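Local coordinates for protein CofB (Escherichia coli, PDB 4QS4) that serves as the minor pilin that initiates assembly of the CFA/III type IV pilus in enterotoxigenic Escherichia coli, at residues Asp133-Asp138 and Arg147-Leu152; Ile181-Ile186 and Leu229-Asp234. All coordinates share one frame; numbering follows the deposited sequence.

Contact 1 (Asp133-Asp138 and Arg147-Leu152); sequences DFVATD and RVDFIL
D149 OD2 is held by R147 NH2 and by a water that joins it to D133 OD2 across the strands, 2.7 Å from each carboxylate oxygen. R147, two residues back on the same strand, meets D149 side-on in a salt bridge: NE reaches OD1 at 3.0 Å and NH2 reaches the syn lone pair of OD2 at 2.9 Å, so the two flat groups lie nearly edge to edge. S232 OG also bonds OD1, while OD1 of D133 has its own salt bridge to R131. V135 CG2, beside its backbone N because CG1 is the branch anti to it (chi1 -179°), lies over one face of the guanidinium, 3.5 Å from R147 NH2. The strands form the 127-136/145-154 hairpin in the antiparallel sheet of the type IV pilin fold; D133 and D149 are a hydrogen-bonded pair, D133 N to D149 O and D149 N to D133 O both 2.9 Å. Replacing R147 by a leucine would probably leave the D149 carboxylate without its paired charge, and V135 CG2 without the flat group it lies on. On the opposite sheet face, V148 CG1 abuts the F134 ring edge at CE1 (3.8 Å), and F134 reaches V31 of helix 9-32.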
loop_
_atom_site.group_PDB
_atom_site.type_symbol
_atom_site.label_atom_id
_atom_site.label_comp_id
_atom_site.label_asym_id
_atom_site.label_seq_id
_atom_site.Cartn_x
_atom_site.Cartn_y
_atom_site.Cartn_z
ATOM N N ASP A 133 20.558 18.750 26.869
ATOM C CA ASP A 133 22.007 18.822 26.679
ATOM C C ASP A 133 22.354 18.182 25.338
ATOM O O ASP A 133 22.102 16.993 25.136
ATOM C CB ASP A 133 22.756 18.072 27.786
ATOM C CG ASP A 133 22.540 18.674 29.174
ATOM O OD1 ASP A 133 21.784 19.649 29.304
ATOM O OD2 ASP A 133 23.137 18.164 30.143
ATOM N N PHE A 134 22.921 18.977 24.435
ATOM C CA PHE A 134 23.478 18.464 23.185
ATOM C C PHE A 134 24.958 18.172 23.407
ATOM O O PHE A 134 25.758 19.091 23.454
ATOM C CB PHE A 134 23.338 19.492 22.052
ATOM C CG PHE A 134 21.925 19.756 21.596
ATOM C CD1 PHE A 134 20.910 18.831 21.761
ATOM C CD2 PHE A 134 21.629 20.943 20.933
ATOM C CE1 PHE A 134 19.625 19.089 21.299
ATOM C CE2 PHE A 134 20.346 21.209 20.472
ATOM C CZ PHE A 134 19.344 20.282 20.658
ATOM N N VAL A 135 25.315 16.900 23.554
ATOM C CA VAL A 135 26.700 16.505 23.812
ATOM C C VAL A 135 27.520 16.560 22.516
ATOM O O VAL A 135 27.241 15.826 21.569
ATOM C CB VAL A 135 26.771 15.089 24.425
ATOM C CG1 VAL A 135 28.216 14.688 24.708
ATOM C CG2 VAL A 135 25.938 15.032 25.698
ATOM N N ALA A 136 28.505 17.450 22.479
ATOM C CA ALA A 136 29.351 17.643 21.293
ATOM C C ALA A 136 30.358 16.513 21.106
ATOM O O ALA A 136 30.968 16.033 22.071
ATOM C CB ALA A 136 30.094 18.966 21.372
ATOM N N THR A 137 30.549 16.128 19.850
ATOM C CA THR A 137 31.583 15.162 19.478
ATOM C C THR A 137 32.982 15.747 19.624
ATOM O O THR A 137 33.928 15.013 19.899
ATOM C CB THR A 137 31.381 14.679 18.031
ATOM O OG1 THR A 137 29.999 14.375 17.834
ATOM C CG2 THR A 137 32.205 13.425 17.753
ATOM N N ASP A 138 33.118 17.061 19.434
ATOM C CA ASP A 138 34.413 17.732 19.592
ATOM C C ASP A 138 34.230 19.192 20.021
ATOM O O ASP A 138 33.098 19.649 20.182
ATOM C CB ASP A 138 35.231 17.621 18.297
ATOM C CG ASP A 138 34.460 18.069 17.075
ATOM O OD1 ASP A 138 34.144 19.272 16.972
ATOM O OD2 ASP A 138 34.181 17.213 16.211
ATOM N N ARG A 147 25.118 12.808 21.360
ATOM C CA ARG A 147 24.073 12.338 22.262
ATOM C C ARG A 147 23.186 13.511 22.654
ATOM O O ARG A 147 23.656 14.644 22.768
ATOM C CB ARG A 147 24.712 11.712 23.509
ATOM C CG ARG A 147 23.777 10.835 24.316
ATOM C CD ARG A 147 24.482 10.216 25.508
ATOM N NE ARG A 147 24.703 11.190 26.581
ATOM C CZ ARG A 147 25.883 11.568 27.071
ATOM N NH1 ARG A 147 27.023 11.061 26.612
ATOM N NH2 ARG A 147 25.920 12.471 28.053
ATOM N N VAL A 148 21.903 13.238 22.840
ATOM C CA VAL A 148 20.960 14.248 23.295
ATOM C C VAL A 148 20.363 13.784 24.617
ATOM O O VAL A 148 19.703 12.741 24.673
ATOM C CB VAL A 148 19.843 14.491 22.266
ATOM C CG1 VAL A 148 18.896 15.594 22.739
ATOM C CG2 VAL A 148 20.448 14.843 20.912
ATOM N N ASP A 149 20.611 14.558 25.676
ATOM C CA ASP A 149 20.072 14.258 26.996
ATOM C C ASP A 149 18.896 15.163 27.315
ATOM O O ASP A 149 18.984 16.382 27.162
ATOM C CB ASP A 149 21.137 14.429 28.082
ATOM C CG ASP A 149 22.274 13.440 27.957
ATOM O OD1 ASP A 149 22.095 12.360 27.342
ATOM O OD2 ASP A 149 23.358 13.749 28.500
ATOM N N PHE A 150 17.798 14.558 27.760
ATOM C CA PHE A 150 16.631 15.298 28.210
ATOM C C PHE A 150 16.489 15.133 29.707
ATOM O O PHE A 150 16.359 14.018 30.201
ATOM C CB PHE A 150 15.374 14.792 27.511
ATOM C CG PHE A 150 15.386 15.035 26.037
ATOM C CD1 PHE A 150 14.832 16.193 25.508
ATOM C CD2 PHE A 150 15.975 14.118 25.180
ATOM C CE1 PHE A 150 14.847 16.421 24.136
ATOM C CE2 PHE A 150 15.998 14.343 23.815
ATOM C CZ PHE A 150 15.436 15.493 23.294
ATOM N N ILE A 151 16.537 16.249 30.417
ATOM C CA ILE A 151 16.375 16.247 31.861
ATOM C C ILE A 151 14.910 16.531 32.163
ATOM O O ILE A 151 14.401 17.606 31.842
ATOM C CB ILE A 151 17.279 17.287 32.546
ATOM C CG1 ILE A 151 18.756 16.857 32.449
ATOM C CG2 ILE A 151 16.876 17.451 34.011
ATOM C CD1 ILE A 151 19.379 17.024 31.076
ATOM N N LEU A 152 14.243 15.547 32.751
ATOM C CA LEU A 152 12.845 15.670 33.119
ATOM C C LEU A 152 12.733 16.027 34.591
ATOM O O LEU A 152 13.177 15.267 35.445
ATOM C CB LEU A 152 12.119 14.358 32.847
ATOM C CG LEU A 152 12.179 13.886 31.397
ATOM C CD1 LEU A 152 11.289 12.674 31.202
ATOM C CD2 LEU A 152 11.782 15.004 30.445
HETATM O O HOH W 1 23.893 15.545 30.506
#

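Contact 2 (Ile181-Ile186 and Leu229-Asp234)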
loop_
_atom_site.group_PDB
_atom_site.type_symbol
_atom_site.label_atom_id
_atom_site.label_comp_id
_atom_site.label_asym_id
_atom_site.label_seq_id
_atom_site.Cartn_x
_atom_site.Cartn_y
_atom_site.Cartn_z
ATOM N N ILE A 181 12.371 4.865 18.841
ATOM C CA ILE A 181 13.568 5.336 19.524
ATOM C C ILE A 181 13.690 4.629 20.861
ATOM O O ILE A 181 12.709 4.135 21.410
ATOM C CB ILE A 181 13.573 6.863 19.741
ATOM C CG1 ILE A 181 12.313 7.318 20.477
ATOM C CG2 ILE A 181 13.708 7.592 18.411
ATOM C CD1 ILE A 181 12.325 8.789 20.823
ATOM N N SER A 182 14.908 4.584 21.376
ATOM C CA SER A 182 15.180 3.903 22.628
ATOM C C SER A 182 16.136 4.744 23.455
ATOM O O SER A 182 16.851 5.612 22.928
ATOM C CB SER A 182 15.770 2.526 22.356
ATOM O OG SER A 182 16.945 2.638 21.580
ATOM N N PHE A 183 16.135 4.499 24.757
ATOM C CA PHE A 183 16.984 5.248 25.661
ATOM C C PHE A 183 18.322 4.545 25.779
ATOM O O PHE A 183 18.389 3.427 26.284
ATOM C CB PHE A 183 16.319 5.378 27.029
ATOM C CG PHE A 183 14.925 5.927 26.968
ATOM C CD1 PHE A 183 14.670 7.128 26.318
ATOM C CD2 PHE A 183 13.865 5.247 27.555
ATOM C CE1 PHE A 183 13.386 7.637 26.249
ATOM C CE2 PHE A 183 12.579 5.755 27.494
ATOM C CZ PHE A 183 12.340 6.947 26.835
ATOM N N LYS A 184 19.381 5.199 25.302
ATOM C CA LYS A 184 20.743 4.694 25.481
ATOM C C LYS A 184 21.007 4.388 26.961
ATOM O O LYS A 184 21.638 3.391 27.295
ATOM C CB LYS A 184 21.769 5.711 24.966
ATOM C CG LYS A 184 23.205 5.203 24.955
ATOM C CD LYS A 184 24.151 6.219 24.330
ATOM C CE LYS A 184 25.610 5.809 24.477
ATOM N NZ LYS A 184 25.859 4.447 23.926
ATOM N N ASP A 185 20.519 5.271 27.827
ATOM C CA ASP A 185 20.616 5.116 29.277
ATOM C C ASP A 185 19.612 6.056 29.945
ATOM O O ASP A 185 19.164 7.038 29.335
ATOM C CB ASP A 185 22.036 5.443 29.763
ATOM C CG ASP A 185 22.926 4.203 29.906
ATOM O OD1 ASP A 185 22.592 3.306 30.712
ATOM O OD2 ASP A 185 23.976 4.141 29.233
ATOM N N ILE A 186 19.247 5.733 31.184
ATOM C CA ILE A 186 18.392 6.576 32.017
ATOM C C ILE A 186 19.052 6.743 33.393
ATOM O O ILE A 186 19.243 5.765 34.106
ATOM C CB ILE A 186 16.998 5.952 32.234
ATOM C CG1 ILE A 186 16.317 5.625 30.898
ATOM C CG2 ILE A 186 16.127 6.890 33.067
ATOM C CD1 ILE A 186 15.164 4.648 31.019
ATOM N N LEU A 229 14.775 12.724 36.023
ATOM C CA LEU A 229 15.330 11.678 35.184
ATOM C C LEU A 229 16.066 12.326 34.029
ATOM O O LEU A 229 15.595 13.314 33.470
ATOM C CB LEU A 229 14.222 10.798 34.611
ATOM C CG LEU A 229 13.436 9.909 35.571
ATOM C CD1 LEU A 229 12.241 9.316 34.843
ATOM C CD2 LEU A 229 14.322 8.812 36.138
ATOM N N ARG A 230 17.212 11.767 33.669
ATOM C CA ARG A 230 17.904 12.169 32.458
ATOM C C ARG A 230 17.783 11.037 31.460
ATOM O O ARG A 230 18.298 9.942 31.693
ATOM C CB ARG A 230 19.375 12.500 32.718
ATOM C CG ARG A 230 20.081 13.047 31.486
ATOM C CD ARG A 230 21.569 13.245 31.717
ATOM N NE ARG A 230 22.267 11.975 31.895
ATOM C CZ ARG A 230 23.581 11.852 32.056
ATOM N NH1 ARG A 230 24.363 12.927 32.055
ATOM N NH2 ARG A 230 24.118 10.646 32.221
ATOM N N LEU A 231 17.072 11.304 30.367
ATOM C CA LEU A 231 16.904 10.347 29.282
ATOM C C LEU A 231 17.904 10.659 28.176
ATOM O O LEU A 231 17.881 11.746 27.606
ATOM C CB LEU A 231 15.488 10.430 28.715
ATOM C CG LEU A 231 14.337 10.229 29.696
ATOM C CD1 LEU A 231 13.009 10.424 28.979
ATOM C CD2 LEU A 231 14.410 8.854 30.342
ATOM N N SER A 232 18.780 9.703 27.884
ATOM C CA SER A 232 19.801 9.875 26.854
ATOM C C SER A 232 19.334 9.209 25.577
ATOM O O SER A 232 18.867 8.066 25.597
ATOM C CB SER A 232 21.132 9.270 27.303
ATOM O OG SER A 232 21.695 10.029 28.360
ATOM N N ILE A 233 19.442 9.934 24.468
ATOM C CA ILE A 233 19.063 9.391 23.171
ATOM C C ILE A 233 20.213 9.560 22.179
ATOM O O ILE A 233 20.863 10.602 22.127
ATOM C CB ILE A 233 17.745 10.016 22.684
ATOM C CG1 ILE A 233 16.646 9.657 23.690
ATOM C CG2 ILE A 233 17.373 9.492 21.301
ATOM C CD1 ILE A 233 15.335 10.347 23.467
ATOM N N ASP A 234 20.501 8.492 21.446
ATOM C CA ASP A 234 21.525 8.522 20.426
ATOM C C ASP A 234 20.866 8.934 19.119
ATOM O O ASP A 234 20.118 8.147 18.541
ATOM C CB ASP A 234 22.180 7.146 20.274
ATOM C CG ASP A 234 23.268 7.133 19.204
ATOM O OD1 ASP A 234 23.981 6.117 19.099
ATOM O OD2 ASP A 234 23.412 8.139 18.468
HETATM O O HOH W 2 19.118 6.157 21.641
HETATM O O HOH W 3 20.919 9.526 30.891
#
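The backbones of 181-186 and 229-234 run roughly antiparallel, their end-to-end directions 142° apart, and are joined by a straight bond from S232 N to D185 O (3.1 Å, 166° at the hydrogen) and a weak, bent one from K184 N to S232 O (2.9 Å). I186 and L231 form a non-hydrogen-bonded pair, their side chains lying alongside each other with I186 CG2 3.8 Å from L231 CD2. That same CD2 sits over the centre of the F183 ring in a CH-pi contact, 4.3 Å from the centroid and 5° off the normal. L231 CD1 meets the ring at CE1 (3.9 Å), and I233 CG1 comes to its edge. On the other face a water takes the N-H of R230 NE and bonds R230 O and S232 OG, the last 2.7 Å away, with a weak bond to D185 O across the contact; S232 OG also bonds D149, and R230 NH2 bonds L69 O. The apolar side is closed by two helices: in helix 9-32, I21 lies against F183, I24 against I181 and I233, and V28 against I233, while A176 of helix 167-177 touches F183 and I181, and strand 145-154 flanks 226-233.

In the fold
Contacts 1 and 2 lie in one antiparallel sheet of the pilin domain, their centres about 10 Å apart, and meet where strands 145-154 and 226-233 run side by side. Contact 1 is wholly buried and joins the two strands of a hairpin close in sequence; contact 2 is partly buried and brings together segments 43 residues apart, with K184 and S182 exposed. Contact 1 is held across by backbone bonds, with its charged groups, including a salt bridge set within one strand, on the sheet face away from helix 9-32, whereas contact 2 relies chiefly on apolar packing against helices 9-32 and 167-177. D149 and S232 join the two polar faces, and L152 CD1 to L231 CD1 (3.6 Å) links the apolar ones.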